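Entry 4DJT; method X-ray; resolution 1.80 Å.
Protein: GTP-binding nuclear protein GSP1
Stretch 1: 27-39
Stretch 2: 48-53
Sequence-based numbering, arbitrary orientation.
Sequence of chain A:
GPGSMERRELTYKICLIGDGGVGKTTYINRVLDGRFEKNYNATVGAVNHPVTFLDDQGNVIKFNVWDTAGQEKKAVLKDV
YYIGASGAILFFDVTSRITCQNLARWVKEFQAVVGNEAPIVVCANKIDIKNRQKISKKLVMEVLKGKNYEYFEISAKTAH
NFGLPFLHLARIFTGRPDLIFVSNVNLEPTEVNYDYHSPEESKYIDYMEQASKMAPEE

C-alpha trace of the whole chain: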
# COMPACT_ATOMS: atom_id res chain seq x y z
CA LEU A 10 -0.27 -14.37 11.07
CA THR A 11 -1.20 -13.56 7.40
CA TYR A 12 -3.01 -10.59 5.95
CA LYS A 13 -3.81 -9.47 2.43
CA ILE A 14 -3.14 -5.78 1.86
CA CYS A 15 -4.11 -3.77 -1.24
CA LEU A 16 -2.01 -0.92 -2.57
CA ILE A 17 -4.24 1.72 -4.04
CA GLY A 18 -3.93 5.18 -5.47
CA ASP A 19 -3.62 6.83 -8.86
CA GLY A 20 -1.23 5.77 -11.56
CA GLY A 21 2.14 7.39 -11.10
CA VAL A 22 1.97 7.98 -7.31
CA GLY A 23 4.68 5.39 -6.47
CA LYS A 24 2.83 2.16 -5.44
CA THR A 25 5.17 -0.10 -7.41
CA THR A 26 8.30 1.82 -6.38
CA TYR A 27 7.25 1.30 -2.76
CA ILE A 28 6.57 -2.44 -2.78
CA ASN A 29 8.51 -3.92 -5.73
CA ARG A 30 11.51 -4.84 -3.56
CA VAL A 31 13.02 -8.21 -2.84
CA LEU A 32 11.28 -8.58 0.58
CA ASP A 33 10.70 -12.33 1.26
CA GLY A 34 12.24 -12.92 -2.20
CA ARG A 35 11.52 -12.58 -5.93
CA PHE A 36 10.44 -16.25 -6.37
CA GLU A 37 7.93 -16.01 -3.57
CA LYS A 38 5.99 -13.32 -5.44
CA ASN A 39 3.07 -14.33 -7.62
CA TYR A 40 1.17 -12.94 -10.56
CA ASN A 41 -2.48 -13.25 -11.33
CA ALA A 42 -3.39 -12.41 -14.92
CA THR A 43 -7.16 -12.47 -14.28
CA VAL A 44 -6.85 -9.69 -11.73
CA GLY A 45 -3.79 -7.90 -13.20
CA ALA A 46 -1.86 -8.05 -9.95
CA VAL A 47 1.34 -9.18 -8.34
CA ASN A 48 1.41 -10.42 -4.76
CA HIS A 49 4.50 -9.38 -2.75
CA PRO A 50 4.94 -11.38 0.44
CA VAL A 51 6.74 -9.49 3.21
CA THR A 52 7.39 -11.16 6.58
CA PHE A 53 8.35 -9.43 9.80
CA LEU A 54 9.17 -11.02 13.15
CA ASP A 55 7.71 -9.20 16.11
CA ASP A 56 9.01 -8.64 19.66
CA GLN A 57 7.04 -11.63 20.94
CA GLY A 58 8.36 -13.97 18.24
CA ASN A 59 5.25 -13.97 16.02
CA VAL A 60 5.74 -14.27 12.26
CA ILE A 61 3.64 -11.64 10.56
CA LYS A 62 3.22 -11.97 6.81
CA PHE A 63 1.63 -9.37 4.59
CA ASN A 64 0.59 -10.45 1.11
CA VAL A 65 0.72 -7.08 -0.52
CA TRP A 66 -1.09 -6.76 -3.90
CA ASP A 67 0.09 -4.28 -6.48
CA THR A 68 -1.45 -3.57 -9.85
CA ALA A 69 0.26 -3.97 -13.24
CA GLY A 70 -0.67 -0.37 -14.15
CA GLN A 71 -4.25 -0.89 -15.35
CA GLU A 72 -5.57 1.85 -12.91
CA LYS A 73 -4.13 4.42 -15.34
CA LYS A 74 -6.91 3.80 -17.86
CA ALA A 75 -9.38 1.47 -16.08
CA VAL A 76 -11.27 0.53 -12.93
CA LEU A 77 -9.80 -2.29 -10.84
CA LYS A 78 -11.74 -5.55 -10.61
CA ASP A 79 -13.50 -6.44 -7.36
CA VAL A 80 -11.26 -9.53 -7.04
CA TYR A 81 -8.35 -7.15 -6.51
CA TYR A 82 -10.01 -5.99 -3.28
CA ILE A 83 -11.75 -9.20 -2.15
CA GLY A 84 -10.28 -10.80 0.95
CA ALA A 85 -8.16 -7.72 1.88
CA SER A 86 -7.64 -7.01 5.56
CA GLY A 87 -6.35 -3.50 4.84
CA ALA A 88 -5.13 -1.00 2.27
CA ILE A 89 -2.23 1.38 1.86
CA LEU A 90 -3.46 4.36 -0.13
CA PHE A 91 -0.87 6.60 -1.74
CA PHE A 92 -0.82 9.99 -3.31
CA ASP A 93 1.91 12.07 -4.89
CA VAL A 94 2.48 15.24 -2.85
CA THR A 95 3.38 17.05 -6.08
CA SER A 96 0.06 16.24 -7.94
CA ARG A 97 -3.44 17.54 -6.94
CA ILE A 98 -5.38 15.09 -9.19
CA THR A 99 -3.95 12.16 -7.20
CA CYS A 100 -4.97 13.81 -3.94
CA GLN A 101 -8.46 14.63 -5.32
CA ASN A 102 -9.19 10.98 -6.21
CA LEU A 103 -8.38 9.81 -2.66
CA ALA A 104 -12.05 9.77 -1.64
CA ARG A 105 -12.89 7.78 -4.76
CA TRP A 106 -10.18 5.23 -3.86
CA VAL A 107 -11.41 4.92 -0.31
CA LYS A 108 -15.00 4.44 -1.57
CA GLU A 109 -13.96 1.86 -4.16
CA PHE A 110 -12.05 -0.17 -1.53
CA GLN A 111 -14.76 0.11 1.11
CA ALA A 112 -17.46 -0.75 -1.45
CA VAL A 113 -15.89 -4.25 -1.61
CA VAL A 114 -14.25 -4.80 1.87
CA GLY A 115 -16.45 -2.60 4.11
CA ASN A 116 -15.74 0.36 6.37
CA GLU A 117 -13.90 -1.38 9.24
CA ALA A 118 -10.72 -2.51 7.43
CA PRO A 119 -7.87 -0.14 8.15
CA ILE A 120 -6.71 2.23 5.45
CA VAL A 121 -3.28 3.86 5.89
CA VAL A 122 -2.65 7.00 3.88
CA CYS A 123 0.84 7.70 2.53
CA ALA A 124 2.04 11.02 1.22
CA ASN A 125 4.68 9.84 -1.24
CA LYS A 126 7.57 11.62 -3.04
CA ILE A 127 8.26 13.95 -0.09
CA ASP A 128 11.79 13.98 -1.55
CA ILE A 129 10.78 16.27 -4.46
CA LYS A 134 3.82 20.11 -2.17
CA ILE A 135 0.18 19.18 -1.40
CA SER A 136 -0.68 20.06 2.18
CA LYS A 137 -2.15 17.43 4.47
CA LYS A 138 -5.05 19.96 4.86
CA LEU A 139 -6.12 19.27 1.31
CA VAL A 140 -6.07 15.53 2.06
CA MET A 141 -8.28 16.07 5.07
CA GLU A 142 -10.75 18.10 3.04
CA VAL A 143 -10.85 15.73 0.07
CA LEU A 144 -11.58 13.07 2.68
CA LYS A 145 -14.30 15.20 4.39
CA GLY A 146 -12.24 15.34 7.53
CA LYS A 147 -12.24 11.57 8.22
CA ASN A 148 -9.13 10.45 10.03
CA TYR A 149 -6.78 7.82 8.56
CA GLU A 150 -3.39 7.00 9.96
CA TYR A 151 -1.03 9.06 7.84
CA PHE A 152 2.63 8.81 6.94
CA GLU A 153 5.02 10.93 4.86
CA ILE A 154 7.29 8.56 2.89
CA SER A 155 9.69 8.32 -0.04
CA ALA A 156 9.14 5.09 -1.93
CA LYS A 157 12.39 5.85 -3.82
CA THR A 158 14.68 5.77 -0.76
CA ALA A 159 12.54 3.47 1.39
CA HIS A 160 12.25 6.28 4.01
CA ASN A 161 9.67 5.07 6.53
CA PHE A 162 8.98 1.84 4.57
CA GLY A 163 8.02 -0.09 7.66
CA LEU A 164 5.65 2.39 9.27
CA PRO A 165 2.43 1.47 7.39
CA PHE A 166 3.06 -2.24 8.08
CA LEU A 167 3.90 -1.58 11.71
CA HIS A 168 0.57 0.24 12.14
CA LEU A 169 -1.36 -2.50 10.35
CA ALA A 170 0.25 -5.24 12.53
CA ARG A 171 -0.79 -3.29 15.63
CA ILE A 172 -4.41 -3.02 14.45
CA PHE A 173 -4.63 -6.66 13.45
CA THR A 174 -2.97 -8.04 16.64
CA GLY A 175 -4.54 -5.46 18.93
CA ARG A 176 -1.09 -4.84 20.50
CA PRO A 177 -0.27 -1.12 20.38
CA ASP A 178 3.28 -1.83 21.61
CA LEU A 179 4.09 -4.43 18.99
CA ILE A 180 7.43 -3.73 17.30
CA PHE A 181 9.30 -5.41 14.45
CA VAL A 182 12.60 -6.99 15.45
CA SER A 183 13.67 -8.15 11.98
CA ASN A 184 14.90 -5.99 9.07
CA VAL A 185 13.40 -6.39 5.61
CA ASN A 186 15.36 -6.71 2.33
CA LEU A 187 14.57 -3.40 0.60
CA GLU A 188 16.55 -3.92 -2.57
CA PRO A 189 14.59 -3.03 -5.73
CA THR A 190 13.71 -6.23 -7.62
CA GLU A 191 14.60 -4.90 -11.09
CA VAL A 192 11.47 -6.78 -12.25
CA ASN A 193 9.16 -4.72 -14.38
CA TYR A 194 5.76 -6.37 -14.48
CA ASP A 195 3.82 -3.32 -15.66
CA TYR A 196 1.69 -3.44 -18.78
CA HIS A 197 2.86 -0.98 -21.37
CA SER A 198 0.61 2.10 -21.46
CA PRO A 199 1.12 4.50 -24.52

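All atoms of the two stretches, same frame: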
# COMPACT_ATOMS: atom_id res chain seq x y z
N TYR A 27 7.32 1.63 -4.17
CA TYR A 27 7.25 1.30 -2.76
C TYR A 27 7.46 -0.18 -2.52
O TYR A 27 8.36 -0.56 -1.77
CB TYR A 27 5.92 1.70 -2.20
CG TYR A 27 5.73 1.41 -0.71
CD1 TYR A 27 6.40 2.15 0.27
CD2 TYR A 27 4.82 0.46 -0.29
CE1 TYR A 27 6.20 1.91 1.61
CE2 TYR A 27 4.61 0.22 1.06
CZ TYR A 27 5.31 0.94 2.01
OH TYR A 27 5.07 0.69 3.36
N ILE A 28 6.65 -1.03 -3.17
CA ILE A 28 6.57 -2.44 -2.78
C ILE A 28 7.48 -3.38 -3.58
O ILE A 28 7.79 -4.45 -3.10
CB ILE A 28 5.14 -2.96 -2.90
CG1 ILE A 28 4.92 -4.24 -2.06
CG2 ILE A 28 4.77 -3.11 -4.38
CD1 ILE A 28 5.05 -4.04 -0.55
N ASN A 29 7.88 -2.99 -4.80
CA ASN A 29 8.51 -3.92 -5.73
C ASN A 29 10.02 -4.08 -5.36
O ASN A 29 10.92 -3.67 -6.12
CB ASN A 29 8.31 -3.43 -7.14
CG ASN A 29 8.85 -4.39 -8.19
OD1 ASN A 29 9.03 -5.59 -7.94
ND2 ASN A 29 9.12 -3.87 -9.35
N ARG A 30 10.21 -4.59 -4.14
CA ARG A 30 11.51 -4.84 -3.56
C ARG A 30 11.62 -6.32 -3.27
O ARG A 30 10.64 -7.05 -3.29
CB ARG A 30 11.70 -3.98 -2.29
CG ARG A 30 11.59 -2.49 -2.58
CD ARG A 30 11.54 -1.64 -1.29
NE ARG A 30 12.38 -0.49 -1.49
CZ ARG A 30 11.97 0.70 -1.90
NH1 ARG A 30 12.87 1.67 -2.07
NH2 ARG A 30 10.69 0.97 -2.05
N VAL A 31 12.82 -6.78 -2.99
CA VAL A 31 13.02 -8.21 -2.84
C VAL A 31 12.15 -8.78 -1.72
O VAL A 31 11.46 -9.78 -1.94
CB VAL A 31 14.51 -8.55 -2.62
CG1 VAL A 31 14.66 -9.99 -2.17
CG2 VAL A 31 15.30 -8.25 -3.90
N LEU A 32 12.13 -8.13 -0.55
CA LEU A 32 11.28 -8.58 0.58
C LEU A 32 11.53 -10.06 0.86
O LEU A 32 12.69 -10.43 1.00
CB LEU A 32 9.80 -8.25 0.29
CG LEU A 32 9.59 -6.77 -0.08
CD1 LEU A 32 8.13 -6.50 -0.51
CD2 LEU A 32 9.97 -5.84 1.10
N ASP A 33 10.49 -10.91 0.97
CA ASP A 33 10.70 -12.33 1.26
C ASP A 33 11.40 -13.04 0.13
O ASP A 33 11.94 -14.13 0.34
CB ASP A 33 9.39 -13.08 1.53
CG ASP A 33 8.76 -12.68 2.82
OD1 ASP A 33 9.39 -11.87 3.55
OD2 ASP A 33 7.65 -13.17 3.09
N GLY A 34 11.45 -12.42 -1.05
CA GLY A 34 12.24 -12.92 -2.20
C GLY A 34 11.47 -12.74 -3.51
O GLY A 34 10.24 -12.66 -3.51
N ARG A 35 12.19 -12.66 -4.62
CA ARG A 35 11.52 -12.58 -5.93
C ARG A 35 10.64 -13.79 -6.23
O ARG A 35 9.53 -13.64 -6.76
CB ARG A 35 12.53 -12.46 -7.04
CG ARG A 35 13.26 -11.16 -7.01
CD ARG A 35 14.25 -11.10 -8.17
NE ARG A 35 15.03 -9.88 -8.11
CZ ARG A 35 16.12 -9.71 -7.38
NH1 ARG A 35 16.60 -10.68 -6.62
NH2 ARG A 35 16.71 -8.55 -7.39
N PHE A 36 11.16 -14.99 -5.95
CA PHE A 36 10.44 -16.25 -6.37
C PHE A 36 9.16 -16.45 -5.59
O PHE A 36 8.20 -17.06 -6.07
CB PHE A 36 11.35 -17.49 -6.24
CG PHE A 36 10.69 -18.80 -6.71
CD1 PHE A 36 10.64 -19.14 -8.05
CD2 PHE A 36 10.13 -19.70 -5.78
CE1 PHE A 36 10.06 -20.35 -8.48
CE2 PHE A 36 9.56 -20.90 -6.20
CZ PHE A 36 9.50 -21.22 -7.54
N GLU A 37 9.11 -15.87 -4.41
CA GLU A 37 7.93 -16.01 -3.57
C GLU A 37 6.76 -15.16 -4.07
O GLU A 37 5.63 -15.37 -3.66
CB GLU A 37 8.26 -15.68 -2.11
CG GLU A 37 9.07 -16.76 -1.36
CD GLU A 37 10.56 -16.74 -1.68
OE1 GLU A 37 10.97 -15.97 -2.56
OE2 GLU A 37 11.34 -17.53 -1.07
N LYS A 38 7.04 -14.20 -4.95
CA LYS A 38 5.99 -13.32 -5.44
C LYS A 38 5.13 -14.10 -6.42
O LYS A 38 5.55 -15.16 -6.93
CB LYS A 38 6.58 -12.08 -6.09
CG LYS A 38 7.60 -11.35 -5.19
CD LYS A 38 8.23 -10.16 -5.85
CE LYS A 38 9.22 -9.47 -4.89
NZ LYS A 38 8.57 -8.93 -3.65
N ASN A 39 3.92 -13.64 -6.66
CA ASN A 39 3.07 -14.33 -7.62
C ASN A 39 2.34 -13.34 -8.48
O ASN A 39 2.21 -12.19 -8.13
CB ASN A 39 2.10 -15.26 -6.90
CG ASN A 39 2.72 -16.61 -6.55
OD1 ASN A 39 3.39 -17.25 -7.38
ND2 ASN A 39 2.54 -17.03 -5.30
N ASN A 48 1.28 -10.34 -6.22
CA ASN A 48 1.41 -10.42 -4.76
C ASN A 48 2.86 -10.40 -4.32
O ASN A 48 3.65 -11.21 -4.78
CB ASN A 48 0.79 -11.68 -4.17
CG ASN A 48 0.92 -11.70 -2.67
OD1 ASN A 48 0.41 -10.82 -2.03
ND2 ASN A 48 1.61 -12.70 -2.11
N HIS A 49 3.17 -9.50 -3.38
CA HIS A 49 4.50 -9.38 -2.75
C HIS A 49 4.44 -9.80 -1.31
O HIS A 49 3.94 -9.05 -0.47
CB HIS A 49 4.97 -7.92 -2.81
CG HIS A 49 5.18 -7.39 -4.20
ND1 HIS A 49 6.35 -7.54 -4.86
CD2 HIS A 49 4.35 -6.64 -5.03
CE1 HIS A 49 6.26 -6.92 -6.06
NE2 HIS A 49 5.04 -6.38 -6.16
N PRO A 50 4.89 -11.01 -0.98
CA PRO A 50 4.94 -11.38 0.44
C PRO A 50 6.07 -10.68 1.16
O PRO A 50 7.21 -10.70 0.70
CB PRO A 50 5.19 -12.87 0.44
CG PRO A 50 5.25 -13.30 -0.96
CD PRO A 50 5.08 -12.16 -1.89
N VAL A 51 5.74 -10.06 2.29
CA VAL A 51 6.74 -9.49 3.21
C VAL A 51 6.45 -9.96 4.66
O VAL A 51 5.35 -9.76 5.20
CB VAL A 51 6.86 -7.96 3.10
CG1 VAL A 51 5.52 -7.26 3.39
CG2 VAL A 51 7.96 -7.44 4.01
N THR A 52 7.46 -10.58 5.25
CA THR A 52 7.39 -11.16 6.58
C THR A 52 8.25 -10.34 7.54
O THR A 52 9.40 -9.99 7.25
CB THR A 52 7.90 -12.60 6.58
OG1 THR A 52 7.10 -13.38 5.69
CG2 THR A 52 7.82 -13.20 8.03
N PHE A 53 7.66 -10.04 8.69
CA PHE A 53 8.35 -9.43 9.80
C PHE A 53 8.23 -10.37 11.00
O PHE A 53 7.23 -11.06 11.17
CB PHE A 53 7.68 -8.10 10.19
CG PHE A 53 7.66 -7.08 9.10
CD1 PHE A 53 6.62 -7.03 8.19
CD2 PHE A 53 8.67 -6.17 8.98
CE1 PHE A 53 6.60 -6.09 7.18
CE2 PHE A 53 8.64 -5.19 7.97
CZ PHE A 53 7.59 -5.15 7.09
O HOH W 1 10.88 -9.79 4.68
O HOH W 2 8.25 -11.00 -1.91
O HOH W 3 2.96 -14.94 -3.44

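The contact, 607 Å² of buried surface summed over both sides, is anchored at two sites along 48-53, one at Asn48 and one at Pro50 and Thr52. At one site Asn39 and Asn48 form an antiparallel bridge: Asn39 N donates to Asn48 O (3.1 Å) and Asn48 N to Asn39 O (2.8 Å). At the other, Asp33 reads the strand with backbone and carboxylate together. Asp33 N donates to Pro50 O (3.3 Å); chi1 of -70° (m) and chi2 of -4° then set the carboxylate so that Asp33 OD1 accepts from Thr52 N (2.9 Å) and Asp33 OD2 from Thr52 OG1 (2.7 Å), the threonine itself being m. A short acidic side chain suits this place because its two oxygens meet two donors of one residue.

Between these sites lies His49, the residue most covered. Its chi1 of -64° (m) and chi2 of -87° present His49 ND1 to Lys38 NZ (2.9 Å), which donates. Lys38 reaches there through a chain that leaves the backbone at chi1 -52° (m), runs extended through chi2 178° and chi3 179°, and turns again at chi4 -63° (m); Lys38 NZ also donates to Arg30 O (2.8 Å), tying the loop together. Ile28 CG2 packs 3.6 Å from His49 CD2, while Leu32 CD2 meets Val51 CG2 at 3.9 Å. Pro50 has no amide hydrogen to donate, but its carbonyl accepts from Asp33, and its ring packs against the loop, with Pro50 CG 3.4 Å from Glu37 O and 4.0 Å from Glu37 CB.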